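Local coordinates for ferrichrome ABC transporter substrate-binding protein (Staphylococcus pseudintermedius, PDB 5FLY) that probably binds ferrichrome-type iron siderophores at the cell surface and hands them to an ABC transporter for uptake, at residues G38-D43 / K61-V66; L84-N89 / G121-K126. One frame throughout, in Å; residues are numbered along the deposited sequence.

Contact 1: residues G38-D43 / K61-V66; sequences GLKYLD and KQFKDV
The backbone carbonyl oxygen of Q62 reaches K40 through a single water, which donates to Q62 O at 2.7 Å and accepts from K40 NZ at 2.9 Å. This bridge joins helix 36-41 to the end of helix 57-62, two helices that accompany the parallel sheet in the N-terminal lobe of a class III solute-binding protein. Lysine suits this partly exposed place: its methylenes can cover apolar neighbours while the ammonium group stays with water. K40 has CG turned away from the backbone N (chi1 167°) and bends at the next bond (chi2 60°), which carries the chain past Q62 at roughly a right angle. Its CE comes to 3.4 Å from Q62 O and 3.6 Å from Q62 NE2, contacts of a carbon with polar atoms and not hydrogen bonds. Deeper down, K40 CB packs obliquely on the ring of F63, 3.6 Å from CZ; this large apolar ring suits a buried place between helix and strand, and it also rests on I46 and V49 of strand 46-50. Y263 of helix 262-278 touches both K40 and Q62. The glutamine amide is itself steadied from its own segment: K61 NZ lies in the carbonyl plane and donates to a lone pair of Q62 OE1 at 2.9 Å, with a C=O...N angle of 125°.

Contact 2: residues L84-N89 / G121-K126; sequences LIITYN and GDIVGK
I123 meets L84 and I86 in a wholly apolar contact, in which a helix lays one branched side chain against two residues of a parallel strand. This is the layering of an alpha/beta sandwich, here in the N-terminal lobe of the solute-binding protein. The tight part is a methyl pair: CG2 of I123 and CD2 of L84 stand 3.6 Å apart, in full van der Waals contact, and the two side chains run obliquely past each other. The L84 side chain leaves the strand on the helix side, and with CG anti to the backbone N (chi1 177°) its CD2 is brought to I123. I123 divides its two branches between the partners, CG2 going to L84 while the longer arm ends at CD1 near I86. That second meeting is looser, with I123 CD1 and I86 CD1 at 4.2 Å. Leucine and isoleucine suit these buried places because they fill the layer between helix and sheet without bringing in polar groups that would need partners, and beta-branched isoleucine is also well tolerated in an extended strand. The solvent side is quite different in character. D122, next to I123 on the helix, is exposed and takes no part in the contact, and G125, also exposed, ends the helix with positive phi, a backbone shape that glycine adopts easily. The backbone turns there, with K126 N bonded to G121 O at 2.8 Å, before the next helix begins. Strand 84-88 lies between strands 28-30 and 103-106 in the parallel sheet: L84 and I86 share backbone hydrogen bonds with V29, the side chain of I86 touches I104 and F106, and helix 113-124 covers the sheet through I123.

How the contacts relate
Contact 2 is core and contact 1 only partly buried, and their chemistry follows: three aliphatic side chains in one, a water bridge and lysine methylenes over a phenylalanine in the other. Both belong to the same lobe and serve its parallel sheet, but contact 1 joins helix 36-41 to the chain where helix 57-62 gives way to a turn, whereas contact 2 sets a helix on a strand. The segments 38-43 and 121-126 touch directly. L39 CD2 packs on V124 CG1 at 3.7 Å, and K126 NZ lies 2.8 Å from L42 O, a probable hydrogen bond. Segment 38-43 thus meets both neighbours, K40 lying toward Q62 and F63, and L39 with L42 packing on helix 113-124.

Contact 1: residues G38-D43 / K61-V66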
ATOM      1  N   GLY A  38       7.434   0.984  -6.610  1.00  6.47           N
ATOM      2  CA  GLY A  38       7.151   1.952  -7.664  1.00  6.39           C
ATOM      3  C   GLY A  38       8.392   2.450  -8.382  1.00  7.88           C
ATOM      4  O   GLY A  38       8.401   2.652  -9.603  1.00  6.35           O
ATOM      5  N   LEU A  39       9.454   2.685  -7.626  1.00  6.51           N
ATOM      6  CA  LEU A  39      10.697   3.123  -8.225  1.00  6.56           C
ATOM      7  C   LEU A  39      11.353   1.990  -9.020  1.00  7.54           C
ATOM      8  O   LEU A  39      11.908   2.218 -10.083  1.00  7.66           O
ATOM      9  CB  LEU A  39      11.630   3.651  -7.145  1.00  6.98           C
ATOM     10  CG  LEU A  39      11.253   5.041  -6.620  1.00  6.73           C
ATOM     11  CD1 LEU A  39      11.965   5.301  -5.279  1.00  7.10           C
ATOM     12  CD2 LEU A  39      11.601   6.122  -7.652  1.00  6.72           C
ATOM     13  N   LYS A  40      11.277   0.766  -8.502  1.00  8.98           N
ATOM     14  CA  LYS A  40      11.802  -0.416  -9.202  1.00  7.88           C
ATOM     15  C   LYS A  40      11.044  -0.638 -10.521  1.00  9.24           C
ATOM     16  O   LYS A  40      11.632  -0.951 -11.563  1.00  6.84           O
ATOM     17  CB  LYS A  40      11.687  -1.642  -8.303  1.00  8.44           C
ATOM     18  CG  LYS A  40      11.905  -2.991  -8.982  1.00 10.29           C
ATOM     19  CD  LYS A  40      13.264  -3.126  -9.595  1.00 11.88           C
ATOM     20  CE  LYS A  40      13.394  -4.447 -10.386  1.00 15.54           C
ATOM     21  NZ  LYS A  40      14.712  -4.547 -11.093  1.00 17.53           N
ATOM     22  N   TYR A  41       9.736  -0.434 -10.478  1.00  8.38           N
ATOM     23  CA  TYR A  41       8.893  -0.622 -11.654  1.00  8.29           C
ATOM     24  C   TYR A  41       9.323   0.328 -12.769  1.00  8.41           C
ATOM     25  O   TYR A  41       9.193   0.023 -13.964  1.00 10.09           O
ATOM     26  CB  TYR A  41       7.427  -0.392 -11.282  1.00  7.53           C
ATOM     27  CG  TYR A  41       6.420  -0.870 -12.288  1.00  8.34           C
ATOM     28  CD1 TYR A  41       6.019  -2.199 -12.311  1.00  9.63           C
ATOM     29  CD2 TYR A  41       5.856   0.004 -13.205  1.00  9.59           C
ATOM     30  CE1 TYR A  41       5.087  -2.636 -13.225  1.00 11.51           C
ATOM     31  CE2 TYR A  41       4.913  -0.425 -14.116  1.00 11.00           C
ATOM     32  CZ  TYR A  41       4.542  -1.752 -14.126  1.00 12.35           C
ATOM     33  OH  TYR A  41       3.599  -2.195 -15.024  1.00 14.74           O
ATOM     34  N   LEU A  42       9.851   1.470 -12.356  1.00  7.10           N
ATOM     35  CA  LEU A  42      10.348   2.497 -13.268  1.00  8.18           C
ATOM     36  C   LEU A  42      11.849   2.373 -13.561  1.00  8.07           C
ATOM     37  O   LEU A  42      12.435   3.267 -14.191  1.00  7.88           O
ATOM     38  CB  LEU A  42      10.047   3.891 -12.703  1.00  9.12           C
ATOM     39  CG  LEU A  42       8.566   4.300 -12.645  1.00  7.75           C
ATOM     40  CD1 LEU A  42       8.421   5.585 -11.868  1.00  7.57           C
ATOM     41  CD2 LEU A  42       7.981   4.461 -14.050  1.00  8.10           C
ATOM     42  N   ASP A  43      12.446   1.252 -13.144  1.00  8.50           N
ATOM     43  CA  ASP A  43      13.865   0.955 -13.344  1.00  9.91           C
ATOM     44  C   ASP A  43      14.749   2.070 -12.806  1.00  9.27           C
ATOM     45  O   ASP A  43      15.741   2.455 -13.435  1.00 10.06           O
ATOM     46  CB  ASP A  43      14.194   0.719 -14.823  1.00 12.16           C
ATOM     47  CG  ASP A  43      15.577   0.106 -15.022  1.00 19.47           C
ATOM     48  OD1 ASP A  43      16.002  -0.715 -14.172  1.00 20.28           O
ATOM     49  OD2 ASP A  43      16.245   0.451 -16.021  1.00 24.69           O
ATOM     50  N   LYS A  61      11.228 -10.717  -4.651  1.00 15.76           N
ATOM     51  CA  LYS A  61      11.778 -11.227  -5.904  1.00 15.77           C
ATOM     52  C   LYS A  61      12.286 -10.089  -6.798  1.00 13.58           C
ATOM     53  O   LYS A  61      13.104 -10.322  -7.675  1.00 15.15           O
ATOM     54  CB  LYS A  61      10.742 -12.069  -6.651  1.00 18.26           C
ATOM     55  CG  LYS A  61       9.465 -11.365  -6.919  1.00 21.82           C
ATOM     56  CD  LYS A  61       8.548 -12.173  -7.829  1.00 26.24           C
ATOM     57  CE  LYS A  61       7.192 -11.473  -7.970  1.00 26.84           C
ATOM     58  NZ  LYS A  61       7.318  -9.979  -8.148  1.00 22.41           N
ATOM     59  N   GLN A  62      11.811  -8.866  -6.578  1.00 11.74           N
ATOM     60  CA  GLN A  62      12.261  -7.720  -7.373  1.00 11.23           C
ATOM     61  C   GLN A  62      13.557  -7.069  -6.872  1.00 12.10           C
ATOM     62  O   GLN A  62      14.117  -6.225  -7.579  1.00 12.40           O
ATOM     63  CB  GLN A  62      11.175  -6.639  -7.420  1.00 11.02           C
ATOM     64  CG  GLN A  62       9.853  -7.085  -8.035  1.00 12.30           C
ATOM     65  CD  GLN A  62      10.008  -7.657  -9.431  1.00 15.34           C
ATOM     66  OE1 GLN A  62       9.273  -8.567  -9.820  1.00 20.17           O
ATOM     67  NE2 GLN A  62      10.953  -7.117 -10.203  1.00 13.39           N
ATOM     68  N   PHE A  63      14.008  -7.433  -5.666  1.00 11.53           N
ATOM     69  CA  PHE A  63      15.131  -6.754  -5.023  1.00 11.19           C
ATOM     70  C   PHE A  63      16.257  -7.718  -4.625  1.00 13.56           C
ATOM     71  O   PHE A  63      17.068  -7.421  -3.738  1.00 11.76           O
ATOM     72  CB  PHE A  63      14.627  -5.972  -3.794  1.00 10.82           C
ATOM     73  CG  PHE A  63      13.895  -4.708  -4.157  1.00 10.43           C
ATOM     74  CD1 PHE A  63      14.592  -3.600  -4.610  1.00 10.53           C
ATOM     75  CD2 PHE A  63      12.513  -4.638  -4.088  1.00 11.78           C
ATOM     76  CE1 PHE A  63      13.920  -2.444  -4.962  1.00  9.99           C
ATOM     77  CE2 PHE A  63      11.848  -3.481  -4.450  1.00 10.53           C
ATOM     78  CZ  PHE A  63      12.559  -2.386  -4.885  1.00 10.04           C
ATOM     79  N   LYS A  64      16.324  -8.863  -5.302  1.00 20.15           N
ATOM     80  CA  LYS A  64      17.290  -9.904  -4.950  1.00 20.47           C
ATOM     81  C   LYS A  64      18.736  -9.415  -5.044  1.00 19.78           C
ATOM     82  O   LYS A  64      19.584  -9.843  -4.273  1.00 23.24           O
ATOM     83  CB  LYS A  64      17.114 -11.134  -5.847  1.00 21.44           C
ATOM     84  CG  LYS A  64      15.926 -12.009  -5.475  1.00 24.91           C
ATOM     85  CD  LYS A  64      15.717 -13.163  -6.470  1.00 28.83           C
ATOM     86  CE  LYS A  64      16.921 -14.105  -6.534  1.00 30.72           C
ATOM     87  NZ  LYS A  64      17.258 -14.709  -5.211  1.00 32.24           N
ATOM     88  N   ASP A  65      19.015  -8.519  -5.983  1.00 21.89           N
ATOM     89  CA  ASP A  65      20.392  -8.084  -6.200  1.00 25.72           C
ATOM     90  C   ASP A  65      20.649  -6.668  -5.691  1.00 25.53           C
ATOM     91  O   ASP A  65      21.618  -6.029  -6.095  1.00 27.52           O
ATOM     92  CB  ASP A  65      20.732  -8.202  -7.682  1.00 29.59           C
ATOM     93  CG  ASP A  65      20.660  -9.648  -8.181  1.00 35.07           C
ATOM     94  OD1 ASP A  65      21.174 -10.551  -7.481  1.00 36.76           O
ATOM     95  OD2 ASP A  65      20.087  -9.881  -9.269  1.00 37.41           O
ATOM     96  N   VAL A  66      19.787  -6.197  -4.791  1.00 17.07           N
ATOM     97  CA  VAL A  66      19.953  -4.886  -4.157  1.00 15.07           C
ATOM     98  C   VAL A  66      20.285  -5.039  -2.676  1.00 13.92           C
ATOM     99  O   VAL A  66      19.647  -5.820  -1.957  1.00 13.66           O
ATOM    100  CB  VAL A  66      18.677  -4.016  -4.304  1.00 13.08           C
ATOM    101  CG1 VAL A  66      18.866  -2.665  -3.642  1.00 12.53           C
ATOM    102  CG2 VAL A  66      18.316  -3.840  -5.760  1.00 13.63           C
TER
HETATM  103  O   HOH W   1      16.150  -4.712  -8.580  1.00 23.57           O

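Contact 2: residues L84-N89 / G121-K126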
ATOM      1  N   LEU A  84      20.513  10.326  -3.332  1.00  8.68           N
ATOM      2  CA  LEU A  84      19.129  10.590  -2.970  1.00  8.48           C
ATOM      3  C   LEU A  84      18.675   9.518  -1.996  1.00  8.44           C
ATOM      4  O   LEU A  84      18.914   8.330  -2.233  1.00  8.37           O
ATOM      5  CB  LEU A  84      18.222  10.606  -4.219  1.00  8.17           C
ATOM      6  CG  LEU A  84      16.724  10.797  -3.969  1.00  7.97           C
ATOM      7  CD1 LEU A  84      16.429  12.160  -3.377  1.00  8.13           C
ATOM      8  CD2 LEU A  84      15.927  10.611  -5.268  1.00  7.70           C
ATOM      9  N   ILE A  85      18.003   9.943  -0.919  1.00  8.50           N
ATOM     10  CA  ILE A  85      17.442   9.039   0.081  1.00  8.47           C
ATOM     11  C   ILE A  85      15.938   9.260   0.170  1.00  8.24           C
ATOM     12  O   ILE A  85      15.502  10.397   0.182  1.00  8.26           O
ATOM     13  CB  ILE A  85      18.076   9.276   1.463  1.00  8.81           C
ATOM     14  CG1 ILE A  85      19.591   9.028   1.402  1.00  9.08           C
ATOM     15  CG2 ILE A  85      17.413   8.404   2.518  1.00  8.78           C
ATOM     16  CD1 ILE A  85      20.351   9.601   2.582  1.00  9.48           C
ATOM     17  N   ILE A  86      15.167   8.168   0.175  1.00  9.03           N
ATOM     18  CA  ILE A  86      13.713   8.205   0.284  1.00  9.39           C
ATOM     19  C   ILE A  86      13.305   7.539   1.583  1.00  8.53           C
ATOM     20  O   ILE A  86      13.697   6.417   1.850  1.00  8.83           O
ATOM     21  CB  ILE A  86      13.001   7.457  -0.885  1.00 10.41           C
ATOM     22  CG1 ILE A  86      13.547   7.894  -2.243  1.00 12.53           C
ATOM     23  CG2 ILE A  86      11.470   7.632  -0.796  1.00  8.89           C
ATOM     24  CD1 ILE A  86      13.344   9.338  -2.556  1.00 12.50           C
ATOM     25  N   THR A  87      12.527   8.240   2.403  1.00  7.94           N
ATOM     26  CA  THR A  87      12.041   7.658   3.650  1.00  8.00           C
ATOM     27  C   THR A  87      10.675   8.240   3.990  1.00  7.89           C
ATOM     28  O   THR A  87      10.034   8.869   3.139  1.00  7.75           O
ATOM     29  CB  THR A  87      13.043   7.887   4.822  1.00  8.32           C
ATOM     30  OG1 THR A  87      12.679   7.048   5.931  1.00  8.38           O
ATOM     31  CG2 THR A  87      13.121   9.367   5.227  1.00  8.85           C
ATOM     32  N   TYR A  88      10.216   7.996   5.214  1.00  9.96           N
ATOM     33  CA  TYR A  88       8.952   8.561   5.707  1.00  9.86           C
ATOM     34  C   TYR A  88       9.242   9.704   6.650  1.00  9.66           C
ATOM     35  O   TYR A  88      10.291   9.741   7.289  1.00  8.67           O
ATOM     36  CB  TYR A  88       8.103   7.545   6.477  1.00  9.81           C
ATOM     37  CG  TYR A  88       7.710   6.270   5.779  1.00  9.43           C
ATOM     38  CD1 TYR A  88       6.728   6.246   4.798  1.00  9.25           C
ATOM     39  CD2 TYR A  88       8.275   5.070   6.172  1.00 10.38           C
ATOM     40  CE1 TYR A  88       6.364   5.055   4.202  1.00  8.95           C
ATOM     41  CE2 TYR A  88       7.928   3.888   5.581  1.00  9.14           C
ATOM     42  CZ  TYR A  88       6.970   3.881   4.607  1.00  9.54           C
ATOM     43  OH  TYR A  88       6.654   2.669   4.050  1.00 11.26           O
ATOM     44  N   ASN A  89       8.298  10.622   6.782  1.00  8.99           N
ATOM     45  CA  ASN A  89       8.494  11.711   7.716  1.00  9.20           C
ATOM     46  C   ASN A  89       8.463  11.197   9.162  1.00 10.10           C
ATOM     47  O   ASN A  89       8.877  11.913  10.066  1.00 12.26           O
ATOM     48  CB  ASN A  89       7.459  12.828   7.473  1.00 10.16           C
ATOM     49  CG  ASN A  89       6.049  12.450   7.889  1.00 10.46           C
ATOM     50  OD1 ASN A  89       5.713  11.275   7.996  1.00  9.23           O
ATOM     51  ND2 ASN A  89       5.208  13.462   8.101  1.00 10.89           N
ATOM     52  N   GLY A 121       7.506   8.809 -10.724  1.00  9.01           N
ATOM     53  CA  GLY A 121       7.845   9.241 -12.073  1.00  9.26           C
ATOM     54  C   GLY A 121       8.561  10.585 -12.118  1.00 10.28           C
ATOM     55  O   GLY A 121       9.503  10.792 -12.899  1.00  8.69           O
ATOM     56  N   ASP A 122       8.109  11.520 -11.289  1.00  8.17           N
ATOM     57  CA  ASP A 122       8.725  12.839 -11.246  1.00  9.70           C
ATOM     58  C   ASP A 122      10.167  12.762 -10.743  1.00 12.02           C
ATOM     59  O   ASP A 122      11.053  13.429 -11.279  1.00 13.17           O
ATOM     60  CB  ASP A 122       7.904  13.790 -10.362  1.00 13.92           C
ATOM     61  CG  ASP A 122       6.545  14.131 -10.964  1.00 16.33           C
ATOM     62  OD1 ASP A 122       6.393  14.017 -12.207  1.00 16.27           O
ATOM     63  OD2 ASP A 122       5.628  14.535 -10.199  1.00 17.15           O
ATOM     64  N   ILE A 123      10.406  11.939  -9.725  1.00  9.96           N
ATOM     65  CA  ILE A 123      11.737  11.786  -9.164  1.00  9.80           C
ATOM     66  C   ILE A 123      12.737  11.317 -10.204  1.00  9.58           C
ATOM     67  O   ILE A 123      13.836  11.870 -10.293  1.00 11.70           O
ATOM     68  CB  ILE A 123      11.717  10.800  -7.969  1.00 13.04           C
ATOM     69  CG1 ILE A 123      11.049  11.480  -6.775  1.00 12.35           C
ATOM     70  CG2 ILE A 123      13.126  10.365  -7.571  1.00 13.49           C
ATOM     71  CD1 ILE A 123      10.691  10.572  -5.626  1.00 12.25           C
ATOM     72  N   VAL A 124      12.367  10.301 -10.981  1.00 11.09           N
ATOM     73  CA  VAL A 124      13.324   9.660 -11.889  1.00 11.27           C
ATOM     74  C   VAL A 124      13.201  10.147 -13.326  1.00 12.29           C
ATOM     75  O   VAL A 124      13.932   9.674 -14.202  1.00 12.01           O
ATOM     76  CB  VAL A 124      13.189   8.127 -11.896  1.00 12.08           C
ATOM     77  CG1 VAL A 124      13.501   7.563 -10.509  1.00 13.44           C
ATOM     78  CG2 VAL A 124      11.814   7.696 -12.396  1.00 13.17           C
ATOM     79  N   GLY A 125      12.287  11.079 -13.566  1.00 10.81           N
ATOM     80  CA  GLY A 125      12.117  11.655 -14.888  1.00 12.64           C
ATOM     81  C   GLY A 125      11.464  10.709 -15.879  1.00 11.79           C
ATOM     82  O   GLY A 125      11.853  10.657 -17.052  1.00 11.21           O
ATOM     83  N   LYS A 126      10.490   9.940 -15.406  1.00 10.44           N
ATOM     84  CA  LYS A 126       9.747   9.019 -16.266  1.00  9.82           C
ATOM     85  C   LYS A 126       8.234   9.214 -16.135  1.00  9.26           C
ATOM     86  O   LYS A 126       7.456   8.263 -16.021  1.00 10.54           O
ATOM     87  CB  LYS A 126      10.150   7.573 -15.962  1.00 10.75           C
ATOM     88  CG  LYS A 126      11.588   7.272 -16.398  1.00 12.94           C
ATOM     89  CD  LYS A 126      12.087   5.902 -16.017  1.00 16.97           C
ATOM     90  CE  LYS A 126      13.584   5.778 -16.358  1.00 18.27           C
ATOM     91  NZ  LYS A 126      14.193   4.505 -15.918  1.00 18.09           N
TER